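Local coordinates for protein 5-formaminoimidazole-4-carboxamide-1-(Beta)-D-ribofuranosyl 5'-monophosphate synthetase (Thermococcus kodakarensis, PDB 2PBZ) that binds ATP and probably acts as a magnesium- or manganese-dependent carbon-nitrogen ligase of the PurP type in purine (IMP) biosynthesis, at residues A[78-83]-A[92-97]; A[107-112]-A[231-236]; A[225-230]-A[258-263]; A[284-287]-A[291-294]; A[286-289]-A[295-298]. One frame throughout, in Å; residues are numbered along the deposited sequence.

Interaction 1: residues A[78-83]-A[92-97]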
# COMPACT_ATOMS: atom_id res chain seq x y z
N ALA A 78 -4.23 35.58 11.07
CA ALA A 78 -3.04 35.99 10.35
C ALA A 78 -3.08 35.56 8.89
O ALA A 78 -2.76 36.35 7.99
CB ALA A 78 -1.79 35.40 11.04
N ILE A 79 -3.51 34.33 8.66
CA ILE A 79 -3.58 33.77 7.30
C ILE A 79 -4.62 34.46 6.42
O ILE A 79 -4.33 34.79 5.25
CB ILE A 79 -3.89 32.26 7.36
CG1 ILE A 79 -2.73 31.54 8.06
CG2 ILE A 79 -4.10 31.71 5.97
CD1 ILE A 79 -3.08 30.17 8.56
N GLU A 80 -5.82 34.67 6.95
CA GLU A 80 -6.86 35.33 6.17
C GLU A 80 -6.50 36.77 5.85
O GLU A 80 -6.97 37.31 4.85
CB GLU A 80 -8.19 35.27 6.90
CG GLU A 80 -8.94 33.96 6.67
CD GLU A 80 -10.06 33.74 7.69
OE1 GLU A 80 -11.08 34.45 7.61
OE2 GLU A 80 -9.91 32.86 8.57
N LYS A 81 -5.65 37.38 6.67
CA LYS A 81 -5.23 38.75 6.44
C LYS A 81 -3.78 38.78 5.95
O LYS A 81 -3.18 39.86 5.83
CB LYS A 81 -5.36 39.58 7.71
CG LYS A 81 -4.32 39.26 8.75
CD LYS A 81 -4.59 39.95 10.07
CE LYS A 81 -3.61 39.48 11.14
NZ LYS A 81 -4.07 39.80 12.52
N ALA A 82 -3.21 37.60 5.69
CA ALA A 82 -1.83 37.50 5.22
C ALA A 82 -1.63 38.25 3.90
O ALA A 82 -2.55 38.41 3.10
CB ALA A 82 -1.43 36.03 5.06
N LYS A 83 -0.39 38.69 3.68
CA LYS A 83 -0.02 39.43 2.49
C LYS A 83 0.34 38.52 1.31
O LYS A 83 0.10 38.87 0.15
CB LYS A 83 1.17 40.34 2.82
CG LYS A 83 1.17 41.66 2.07
CD LYS A 83 2.55 42.33 2.10
CE LYS A 83 3.53 41.56 1.24
NZ LYS A 83 4.84 42.26 1.13
N PHE A 92 -11.41 29.25 3.10
CA PHE A 92 -11.88 27.88 3.28
C PHE A 92 -11.12 27.13 4.36
O PHE A 92 -11.69 26.37 5.13
CB PHE A 92 -11.77 27.16 1.93
CG PHE A 92 -12.16 25.70 1.97
CD1 PHE A 92 -13.31 25.28 2.65
CD2 PHE A 92 -11.41 24.75 1.27
CE1 PHE A 92 -13.70 23.93 2.62
CE2 PHE A 92 -11.80 23.41 1.24
CZ PHE A 92 -12.94 23.00 1.91
N LEU A 93 -9.81 27.35 4.42
CA LEU A 93 -8.96 26.69 5.39
C LEU A 93 -9.51 26.59 6.81
O LEU A 93 -9.19 25.66 7.53
CB LEU A 93 -7.60 27.38 5.43
CG LEU A 93 -6.85 27.46 4.10
CD1 LEU A 93 -5.76 28.51 4.19
CD2 LEU A 93 -6.30 26.09 3.74
N LYS A 94 -10.36 27.54 7.22
CA LYS A 94 -10.89 27.53 8.58
C LYS A 94 -12.08 26.59 8.79
O LYS A 94 -12.43 26.26 9.91
CB LYS A 94 -11.28 28.95 9.01
CG LYS A 94 -12.34 29.58 8.12
CD LYS A 94 -12.90 30.87 8.73
CE LYS A 94 -13.95 31.48 7.82
NZ LYS A 94 -13.40 31.92 6.51
N TRP A 95 -12.69 26.17 7.69
CA TRP A 95 -13.86 25.31 7.74
C TRP A 95 -13.68 23.91 8.30
O TRP A 95 -14.66 23.22 8.55
CB TRP A 95 -14.50 25.24 6.36
CG TRP A 95 -15.27 26.48 6.04
CD1 TRP A 95 -14.76 27.69 5.66
CD2 TRP A 95 -16.69 26.64 6.12
NE1 TRP A 95 -15.79 28.59 5.49
CE2 TRP A 95 -16.98 27.98 5.77
CE3 TRP A 95 -17.75 25.78 6.46
CZ2 TRP A 95 -18.29 28.49 5.75
CZ3 TRP A 95 -19.07 26.28 6.43
CH2 TRP A 95 -19.32 27.63 6.08
N GLU A 96 -12.43 23.49 8.49
CA GLU A 96 -12.17 22.17 9.04
C GLU A 96 -11.75 22.33 10.49
O GLU A 96 -11.55 21.35 11.21
CB GLU A 96 -11.07 21.47 8.25
CG GLU A 96 -9.67 21.86 8.69
CD GLU A 96 -8.57 21.19 7.88
OE1 GLU A 96 -8.68 19.97 7.58
OE2 GLU A 96 -7.58 21.88 7.55
N THR A 97 -11.64 23.58 10.92
CA THR A 97 -11.18 23.89 12.27
C THR A 97 -12.16 23.74 13.44
O THR A 97 -11.72 23.50 14.57
CB THR A 97 -10.61 25.32 12.31
OG1 THR A 97 -9.66 25.47 11.25
CG2 THR A 97 -9.90 25.56 13.64
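The side chain of Lys-94 passes across the carboxylate of Glu-80 at about a right angle. Its methylene CD lies 3.6 Å from Glu-80 OE2, while NZ reaches to 3.6 Å from Glu-80 OE1, a long salt bridge. With CG between its own backbone N and carbonyl carbon (chi1 60°), the lysine runs straight as far as CE and then bends at its last bond, chi4 -64°. NZ donates a firmer hydrogen bond to the carbonyl O of Arg-91, compared with which the ion pair to Glu-80 is loose. Both residue types suit this partly exposed place, since long flexible chains can span a gap between backbones that never come close. The contact joins the end of helix 76-80 to the irregular turn that leads into helix 99-109, within an N-terminal region assigned to a Rossmann-like family. Beside the ion pair, methyl meets methyl: Ile-79 CG2, the branch anti to the backbone N, lies 4.0 Å from Leu-93 CD1. These two apolar side chains also cross nearly at right angles, and the buried isoleucine packs further on Phe-86, the leucine on Pro-66. The turn itself is drawn tight by Trp-95 N, which donates to Phe-92 O at 2.8 Å.

Interaction 2: residues A[107-112]-A[231-236]; sequences EGAGIP and GLAFVR
Close apolar packing, with alanines at its centre, sets Ala-109 at the end of helix 99-109 against Ala-233 and Phe-234 in the middle of helix 224-241. The backbones come very near, the CA atoms of Ala-109 and Phe-234 being 5.0 Å apart; so close an approach is possible because Ala-109 and Ala-233, between the helices, carry only methyls, while the Phe-234 ring leads off to the flank. Ala-109 CB rests 3.8 Å from Phe-234 CA and 4.1 Å from Ala-233 CB. The Ala-233 methyl in turn approaches the backbone of the first helix, its CB 3.4 Å from Ala-109 O. The first helix stops here in a Schellman motif: Gly-110, with phi 78°, turns the chain away, and its N bonds back to Glu-107 O at 2.9 Å. Glycine suits this place because it tolerates the positive phi. The turn brings Ile-111 back toward helix 224-241, and its CD1 lies 4.3 Å from Phe-234 CD1, approaching the ring obliquely. Phe-234 has CG anti to the backbone N (chi1 -171°), which carries its ring to the sheet side, where it meets the nearly parallel ring of Phe-250 and the side chains of Leu-252 and Ile-265. That sheet and helix belong to the region assigned to an ATP-grasp family, and the carbonyl O of Pro-112 probably accepts a backbone hydrogen bond from Ala-262 N of strand 261-266.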
# COMPACT_ATOMS: atom_id res chain seq x y z
N GLU A 107 -23.87 19.31 6.64
CA GLU A 107 -25.33 19.31 6.64
C GLU A 107 -25.78 19.96 5.33
O GLU A 107 -26.64 19.43 4.63
CB GLU A 107 -25.87 20.09 7.84
CG GLU A 107 -25.25 19.64 9.16
CD GLU A 107 -25.95 20.23 10.37
OE1 GLU A 107 -26.05 21.48 10.47
OE2 GLU A 107 -26.41 19.44 11.23
N GLY A 108 -25.17 21.10 5.01
CA GLY A 108 -25.51 21.81 3.80
C GLY A 108 -25.33 21.00 2.53
O GLY A 108 -25.98 21.28 1.53
N ALA A 109 -24.45 20.00 2.57
CA ALA A 109 -24.22 19.17 1.39
C ALA A 109 -25.07 17.90 1.42
O ALA A 109 -25.09 17.14 0.45
CB ALA A 109 -22.74 18.79 1.28
N GLY A 110 -25.78 17.69 2.53
CA GLY A 110 -26.63 16.51 2.65
C GLY A 110 -25.86 15.24 2.95
O GLY A 110 -26.39 14.15 2.83
N ILE A 111 -24.60 15.39 3.36
CA ILE A 111 -23.76 14.25 3.67
C ILE A 111 -24.07 13.69 5.06
O ILE A 111 -24.15 14.43 6.04
CB ILE A 111 -22.27 14.64 3.58
CG1 ILE A 111 -21.99 15.21 2.19
CG2 ILE A 111 -21.37 13.42 3.84
CD1 ILE A 111 -20.62 15.83 2.04
N PRO A 112 -24.27 12.37 5.15
CA PRO A 112 -24.57 11.73 6.44
C PRO A 112 -23.40 11.88 7.38
O PRO A 112 -22.26 11.62 7.00
CB PRO A 112 -24.80 10.26 6.06
CG PRO A 112 -25.26 10.34 4.60
CD PRO A 112 -24.31 11.39 4.05
N GLY A 231 -19.11 14.44 -2.92
CA GLY A 231 -18.11 15.44 -3.24
C GLY A 231 -18.68 16.59 -4.05
O GLY A 231 -18.43 17.77 -3.75
N LEU A 232 -19.44 16.25 -5.09
CA LEU A 232 -20.07 17.25 -5.94
C LEU A 232 -20.93 18.17 -5.09
O LEU A 232 -20.88 19.39 -5.23
CB LEU A 232 -20.94 16.58 -6.99
CG LEU A 232 -20.26 16.29 -8.33
CD1 LEU A 232 -21.28 15.69 -9.28
CD2 LEU A 232 -19.72 17.60 -8.91
N ALA A 233 -21.71 17.56 -4.21
CA ALA A 233 -22.60 18.32 -3.35
C ALA A 233 -21.80 19.23 -2.45
O ALA A 233 -22.20 20.37 -2.19
CB ALA A 233 -23.45 17.38 -2.52
N PHE A 234 -20.67 18.74 -1.96
CA PHE A 234 -19.84 19.54 -1.07
C PHE A 234 -19.35 20.80 -1.78
O PHE A 234 -19.36 21.89 -1.20
CB PHE A 234 -18.63 18.72 -0.60
CG PHE A 234 -17.84 19.39 0.48
CD1 PHE A 234 -18.33 19.48 1.78
CD2 PHE A 234 -16.61 19.98 0.18
CE1 PHE A 234 -17.61 20.15 2.78
CE2 PHE A 234 -15.88 20.65 1.17
CZ PHE A 234 -16.38 20.74 2.47
N VAL A 235 -18.92 20.64 -3.02
CA VAL A 235 -18.44 21.75 -3.80
C VAL A 235 -19.54 22.79 -3.98
O VAL A 235 -19.30 23.98 -3.78
CB VAL A 235 -17.96 21.28 -5.18
CG1 VAL A 235 -17.58 22.48 -6.04
CG2 VAL A 235 -16.77 20.36 -5.00
N ARG A 236 -20.74 22.33 -4.32
CA ARG A 236 -21.87 23.23 -4.53
C ARG A 236 -22.14 24.10 -3.32
O ARG A 236 -22.14 25.32 -3.43
CB ARG A 236 -23.15 22.45 -4.87
CG ARG A 236 -22.98 21.37 -5.93
CD ARG A 236 -22.40 21.90 -7.23
NE ARG A 236 -23.41 22.47 -8.12
CZ ARG A 236 -23.13 23.12 -9.25
NH1 ARG A 236 -21.87 23.28 -9.62
NH2 ARG A 236 -24.10 23.62 -10.00

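Interaction 3: residues A[225-230]-A[258-263]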
# COMPACT_ATOMS: atom_id res chain seq x y z
N PRO A 225 -18.87 5.97 -6.88
CA PRO A 225 -19.93 6.86 -7.38
C PRO A 225 -20.59 7.66 -6.25
O PRO A 225 -20.80 8.86 -6.34
CB PRO A 225 -20.89 5.89 -8.05
CG PRO A 225 -19.98 4.84 -8.58
CD PRO A 225 -19.04 4.61 -7.42
N GLN A 226 -20.90 6.95 -5.17
CA GLN A 226 -21.55 7.55 -4.02
C GLN A 226 -20.70 8.67 -3.42
O GLN A 226 -21.21 9.73 -3.03
CB GLN A 226 -21.77 6.46 -2.98
CG GLN A 226 -23.17 6.35 -2.47
CD GLN A 226 -23.50 7.43 -1.47
OE1 GLN A 226 -24.05 8.48 -1.82
NE2 GLN A 226 -23.15 7.18 -0.21
N LEU A 227 -19.39 8.43 -3.35
CA LEU A 227 -18.48 9.42 -2.78
C LEU A 227 -18.38 10.64 -3.69
O LEU A 227 -18.31 11.77 -3.23
CB LEU A 227 -17.10 8.78 -2.57
CG LEU A 227 -17.06 7.72 -1.47
CD1 LEU A 227 -15.71 7.05 -1.46
CD2 LEU A 227 -17.34 8.36 -0.10
N TYR A 228 -18.39 10.38 -4.99
CA TYR A 228 -18.32 11.44 -5.98
C TYR A 228 -19.51 12.35 -5.82
O TYR A 228 -19.37 13.57 -5.88
CB TYR A 228 -18.33 10.83 -7.37
CG TYR A 228 -18.35 11.85 -8.47
CD1 TYR A 228 -17.27 12.71 -8.67
CD2 TYR A 228 -19.44 11.96 -9.32
CE1 TYR A 228 -17.27 13.65 -9.71
CE2 TYR A 228 -19.46 12.89 -10.35
CZ TYR A 228 -18.37 13.73 -10.54
OH TYR A 228 -18.37 14.61 -11.58
N ASP A 229 -20.69 11.75 -5.62
CA ASP A 229 -21.92 12.50 -5.43
C ASP A 229 -21.80 13.40 -4.21
O ASP A 229 -22.15 14.57 -4.27
CB ASP A 229 -23.10 11.55 -5.25
CG ASP A 229 -23.40 10.74 -6.49
OD1 ASP A 229 -23.23 11.27 -7.61
OD2 ASP A 229 -23.81 9.57 -6.35
N TYR A 230 -21.32 12.83 -3.11
CA TYR A 230 -21.14 13.61 -1.89
C TYR A 230 -20.16 14.74 -2.15
O TYR A 230 -20.35 15.85 -1.68
CB TYR A 230 -20.59 12.73 -0.77
CG TYR A 230 -21.58 11.78 -0.16
CD1 TYR A 230 -21.15 10.63 0.49
CD2 TYR A 230 -22.96 12.01 -0.25
CE1 TYR A 230 -22.07 9.72 1.04
CE2 TYR A 230 -23.88 11.11 0.30
CZ TYR A 230 -23.42 9.97 0.94
OH TYR A 230 -24.31 9.08 1.49
N GLY A 258 -20.94 0.32 6.55
CA GLY A 258 -21.44 -0.46 5.44
C GLY A 258 -22.46 0.53 4.93
O GLY A 258 -23.30 0.20 4.10
N SER A 259 -22.38 1.77 5.44
CA SER A 259 -23.32 2.82 5.06
C SER A 259 -22.83 4.27 5.17
O SER A 259 -23.66 5.18 5.29
CB SER A 259 -24.60 2.72 5.88
OG SER A 259 -24.37 3.19 7.20
N PHE A 260 -21.51 4.49 5.16
CA PHE A 260 -20.94 5.86 5.22
C PHE A 260 -21.54 6.92 6.14
O PHE A 260 -22.70 7.33 5.99
CB PHE A 260 -20.89 6.48 3.81
CG PHE A 260 -19.78 5.97 2.95
CD1 PHE A 260 -19.98 5.71 1.59
CD2 PHE A 260 -18.52 5.72 3.49
CE1 PHE A 260 -18.95 5.21 0.80
CE2 PHE A 260 -17.47 5.22 2.71
CZ PHE A 260 -17.69 4.96 1.36
N LYS A 261 -20.72 7.39 7.07
CA LYS A 261 -21.08 8.43 8.02
C LYS A 261 -19.87 9.35 7.99
O LYS A 261 -18.74 8.89 8.18
CB LYS A 261 -21.23 7.87 9.44
CG LYS A 261 -22.04 6.58 9.56
CD LYS A 261 -23.53 6.84 9.59
CE LYS A 261 -24.28 5.56 9.88
NZ LYS A 261 -25.76 5.80 9.90
N ALA A 262 -20.07 10.64 7.75
CA ALA A 262 -18.96 11.59 7.73
C ALA A 262 -18.51 11.92 9.15
O ALA A 262 -19.34 12.10 10.05
CB ALA A 262 -19.35 12.85 6.98
N ILE A 263 -17.20 11.98 9.36
CA ILE A 263 -16.66 12.29 10.67
C ILE A 263 -15.88 13.59 10.61
O ILE A 263 -15.59 14.19 11.64
CB ILE A 263 -15.71 11.18 11.19
CG1 ILE A 263 -14.57 10.96 10.19
CG2 ILE A 263 -16.48 9.90 11.42
CD1 ILE A 263 -13.37 10.21 10.78
O HOH W 1 -23.94 7.58 3.69
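Phe-260 turns CG anti to its carbonyl carbon (chi1 -77°), sending the ring from the edge of the sheet toward helix 224-241, and Leu-227 uses the same rotamer class to bring its forked end over that ring. Leu-227 CD2 makes a CH-pi contact, 3.9 Å from the centroid of the Phe-260 ring and 24° off its normal, somewhat toward the rim. Leu-227 CD2 lies 3.7 Å from Phe-260 CE1 and equally close to CZ. A flat phenyl suits the place because it offers a broad face to the branched leucine and an edge to the Gln-226 amide, whose NE2 is 3.9 Å from Phe-260 CD1. The glutamine bends at chi2, and its NE2 donates to Tyr-230 OH (2.8 Å, N-H...O angle 157°), which lies nearly in the Gln-226 amide plane. This bond gives one amide N-H a partner beside an apolar ring and probably fixes the tyrosine hydroxyl; Gln-226 OE1 lies over one face of the Tyr-230 ring. From Tyr-230 OH a water 2.7 Å away carries the link over to the sheet, donating to Phe-260 O at 2.6 Å. Replacing Phe-260 by an alanine is likely to open a gap between helix and strand and leave the Leu-227 methyls without the ring they cover. Around the contact, Tyr-256, Phe-254 and Leu-171 also pack on Phe-260, and Ile-263, on strand 261-266, touches the bound ATP. Helix 224-241 lies on strands 170-178, 183-194 and 249-255, with Tyr-228 meeting Phe-38 of a second subunit edge-to-face.

Interaction 4: residues A[284-287]-A[291-294]; sequences WGER and GRRI
From Trp-284 to Glu-286 the backbone alternates between extended, helical and extended conformations, a loop path that lets both side chains point toward Arg-292 and Arg-293 at the start of helix 290-302. Glu-286 and Arg-292 form a loose salt bridge, Glu-286 OE1 lying 3.3 Å from Arg-292 NH1. The carboxylate and guanidinium planes are 82° apart, so the attraction is one of charge rather than of paired, coplanar hydrogen bonds. Arg-292 reaches out fully extended from CG to NE, and its stronger polar partner is Glu-23, which takes NE; the other oxygen of Glu-286 is bound more firmly by Arg-296. The second pair is an indole and an arginine. Arg-293, bent at chi2 (60°), carries its guanidinium past the six-membered ring of Trp-284. The model places these groups too close, so the details are doubtful, but as built Trp-284 CH2 lies over one face of the guanidinium, with the planes about perpendicular. The buried charge of Arg-293 is probably offset by Glu-185, which forms a salt bridge with NE. Trp-284 suits this charged setting, as it makes a cation-pi contact with Arg-183. The loop follows helix 280-283 and turns straight into helix 290-302, whose Arg-293 packs on Phe-176 of strand 170-178 and Leu-187 of strand 183-194.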
# COMPACT_ATOMS: atom_id res chain seq x y z
N TRP A 284 -5.76 11.78 -16.28
CA TRP A 284 -4.50 12.00 -16.99
C TRP A 284 -3.87 10.71 -17.45
O TRP A 284 -4.18 9.64 -16.96
CB TRP A 284 -3.54 12.76 -16.10
CG TRP A 284 -3.78 14.21 -16.22
CD1 TRP A 284 -3.40 15.03 -17.25
CD2 TRP A 284 -4.54 15.03 -15.32
NE1 TRP A 284 -3.87 16.31 -17.05
CE2 TRP A 284 -4.57 16.34 -15.88
CE3 TRP A 284 -5.19 14.79 -14.11
CZ2 TRP A 284 -5.23 17.39 -15.26
CZ3 TRP A 284 -5.84 15.82 -13.50
CH2 TRP A 284 -5.85 17.12 -14.07
N GLY A 285 -2.97 10.78 -18.41
CA GLY A 285 -2.36 9.55 -18.86
C GLY A 285 -1.38 9.06 -17.82
O GLY A 285 -1.16 7.86 -17.66
N GLU A 286 -0.83 10.01 -17.08
CA GLU A 286 0.17 9.74 -16.07
C GLU A 286 -0.38 9.73 -14.65
O GLU A 286 -1.45 10.26 -14.38
CB GLU A 286 1.28 10.79 -16.20
CG GLU A 286 0.76 12.21 -16.14
CD GLU A 286 1.81 13.24 -16.50
OE1 GLU A 286 2.98 13.05 -16.09
OE2 GLU A 286 1.45 14.23 -17.19
N ARG A 287 0.38 9.11 -13.75
CA ARG A 287 0.01 8.99 -12.34
C ARG A 287 -0.26 10.34 -11.71
O ARG A 287 -1.42 10.73 -11.56
CB ARG A 287 1.10 8.30 -11.54
CG ARG A 287 0.68 8.05 -10.12
CD ARG A 287 0.01 6.72 -10.03
NE ARG A 287 0.88 5.76 -9.36
CZ ARG A 287 0.87 4.45 -9.59
NH1 ARG A 287 0.05 3.93 -10.49
NH2 ARG A 287 1.69 3.66 -8.91
N GLY A 291 0.12 16.72 -4.75
CA GLY A 291 1.00 17.86 -4.69
C GLY A 291 1.35 18.27 -6.10
O GLY A 291 1.54 19.45 -6.39
N ARG A 292 1.44 17.29 -7.00
CA ARG A 292 1.75 17.59 -8.38
C ARG A 292 0.51 18.13 -9.08
O ARG A 292 0.62 18.92 -10.02
CB ARG A 292 2.28 16.36 -9.11
CG ARG A 292 2.77 16.71 -10.51
CD ARG A 292 3.55 15.61 -11.19
NE ARG A 292 4.01 16.05 -12.51
CZ ARG A 292 4.44 15.24 -13.47
NH1 ARG A 292 4.48 13.94 -13.27
NH2 ARG A 292 4.82 15.74 -14.64
N ARG A 293 -0.66 17.72 -8.61
CA ARG A 293 -1.92 18.16 -9.19
C ARG A 293 -2.10 19.65 -8.93
O ARG A 293 -2.51 20.39 -9.82
CB ARG A 293 -3.09 17.39 -8.60
CG ARG A 293 -4.41 17.74 -9.22
CD ARG A 293 -4.41 17.44 -10.70
NE ARG A 293 -5.58 17.98 -11.36
CZ ARG A 293 -5.78 19.27 -11.60
NH1 ARG A 293 -4.87 20.17 -11.23
NH2 ARG A 293 -6.90 19.68 -12.19
N ILE A 294 -1.80 20.06 -7.71
CA ILE A 294 -1.88 21.46 -7.34
C ILE A 294 -0.95 22.29 -8.23
O ILE A 294 -1.31 23.36 -8.70
CB ILE A 294 -1.45 21.65 -5.89
CG1 ILE A 294 -2.47 21.00 -4.97
CG2 ILE A 294 -1.27 23.12 -5.60
CD1 ILE A 294 -2.02 20.95 -3.54

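Interaction 5: residues A[286-289]-A[295-298]; sequences ERLS and AREL
Charge pairing comes first: Arg-296 grips Glu-286 end-on, both terminal nitrogens converging on the single oxygen OE2. The bond from Arg-296 NH1 to Glu-286 OE2 is 2.8 Å long with an N-H...O angle of 152°, and that from Arg-296 NH2 to the same oxygen is 3.1 Å and more bent, 138°. OE2 lies in the guanidinium plane, yet both donors approach it from the same face of the carboxylate, well above its plane. Arg-296 bends at chi3 to present this edge, and its NH2 is shared with Glu-23 in a further salt bridge. The cation-pi interaction with Trp-284 adds an aromatic partner. Van der Waals contact comes from Leu-288, whose CD1 sits over one face of the guanidinium, 3.8 Å from Arg-296 NH1. With CG anti to the backbone N (chi1 -179°), this buried leucine reaches across to cover the flat group, a weakly hydrated surface that tolerates a methyl. A methionine in place of Arg-296 would probably cost Glu-286 OE2 its two-nitrogen grip and Glu-23 one of its two arginine partners. Backbone capping forms the last kind: Ser-289, the N-cap of helix 290-302, uses OG to accept from Arg-292 N, a role its short hydroxyl suits. Thus the loop after helix 280-283 is held to the second turn of helix 290-302, while Glu-23, just past helix 13-22, approaches that same helix, and Glu-297, the next residue of the helix, packs against strand 170-178.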
# COMPACT_ATOMS: atom_id res chain seq x y z
N GLU A 286 -0.83 10.01 -17.08
CA GLU A 286 0.17 9.74 -16.07
C GLU A 286 -0.38 9.73 -14.65
O GLU A 286 -1.45 10.26 -14.38
CB GLU A 286 1.28 10.79 -16.20
CG GLU A 286 0.76 12.21 -16.14
CD GLU A 286 1.81 13.24 -16.50
OE1 GLU A 286 2.98 13.05 -16.09
OE2 GLU A 286 1.45 14.23 -17.19
N ARG A 287 0.38 9.11 -13.75
CA ARG A 287 0.01 8.99 -12.34
C ARG A 287 -0.26 10.34 -11.71
O ARG A 287 -1.42 10.73 -11.56
CB ARG A 287 1.10 8.30 -11.54
CG ARG A 287 0.68 8.05 -10.12
CD ARG A 287 0.01 6.72 -10.03
NE ARG A 287 0.88 5.76 -9.36
CZ ARG A 287 0.87 4.45 -9.59
NH1 ARG A 287 0.05 3.93 -10.49
NH2 ARG A 287 1.69 3.66 -8.91
N LEU A 288 0.79 11.03 -11.30
CA LEU A 288 0.61 12.37 -10.74
C LEU A 288 -0.04 12.45 -9.34
O LEU A 288 -1.22 12.15 -9.18
CB LEU A 288 -0.19 13.17 -11.77
CG LEU A 288 -0.59 14.63 -11.65
CD1 LEU A 288 -0.92 15.16 -13.02
CD2 LEU A 288 -1.77 14.75 -10.71
N SER A 289 0.74 12.87 -8.34
CA SER A 289 0.24 13.00 -6.97
C SER A 289 -0.60 14.26 -6.76
O SER A 289 -0.74 15.09 -7.66
CB SER A 289 1.39 13.04 -5.97
OG SER A 289 2.01 14.31 -6.01
N ALA A 295 0.25 21.77 -8.48
CA ALA A 295 1.23 22.46 -9.31
C ALA A 295 0.82 22.50 -10.76
O ALA A 295 1.08 23.49 -11.44
CB ALA A 295 2.59 21.80 -9.19
N ARG A 296 0.17 21.44 -11.24
CA ARG A 296 -0.25 21.43 -12.63
C ARG A 296 -1.39 22.41 -12.82
O ARG A 296 -1.56 22.97 -13.90
CB ARG A 296 -0.68 20.04 -13.09
CG ARG A 296 -1.25 20.07 -14.49
CD ARG A 296 -1.11 18.76 -15.19
NE ARG A 296 0.27 18.31 -15.18
CZ ARG A 296 0.71 17.21 -15.79
NH1 ARG A 296 -0.13 16.45 -16.47
NH2 ARG A 296 1.99 16.87 -15.70
N GLU A 297 -2.16 22.60 -11.76
CA GLU A 297 -3.28 23.52 -11.79
C GLU A 297 -2.70 24.92 -11.95
O GLU A 297 -3.22 25.74 -12.69
CB GLU A 297 -4.07 23.44 -10.48
CG GLU A 297 -5.33 24.27 -10.49
CD GLU A 297 -6.42 23.64 -11.32
OE1 GLU A 297 -6.12 23.10 -12.41
OE2 GLU A 297 -7.58 23.70 -10.88
N LEU A 298 -1.61 25.15 -11.25
CA LEU A 298 -0.92 26.42 -11.29
C LEU A 298 -0.37 26.66 -12.69
O LEU A 298 -0.63 27.70 -13.29
CB LEU A 298 0.21 26.40 -10.27
CG LEU A 298 0.61 27.70 -9.60
CD1 LEU A 298 -0.62 28.43 -9.07
CD2 LEU A 298 1.59 27.39 -8.47

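Overall arrangement
From the N terminus, interaction 1 closes a short loop of eight residues between helix 76-80 and the approach to helix 99-109. Interaction 2 then makes the long leap, 118 residues, from that second helix to helix 224-241, joining the Rossmann-like and ATP-grasp family regions. The two meet where Phe-92 packs on Phe-234. Interaction 3 crosses interaction 2 along the chain: both use helix 224-241, and Pro-112 lies against Ala-262 and Tyr-230, so helix, linker and strand 261-266 are tied together. Interactions 4 and 5 follow later, about 25 Å between centres from interactions 2 and 3. They start from the same loop, share Glu-286 and Arg-287 and fasten the loop to successive turns of helix 290-302.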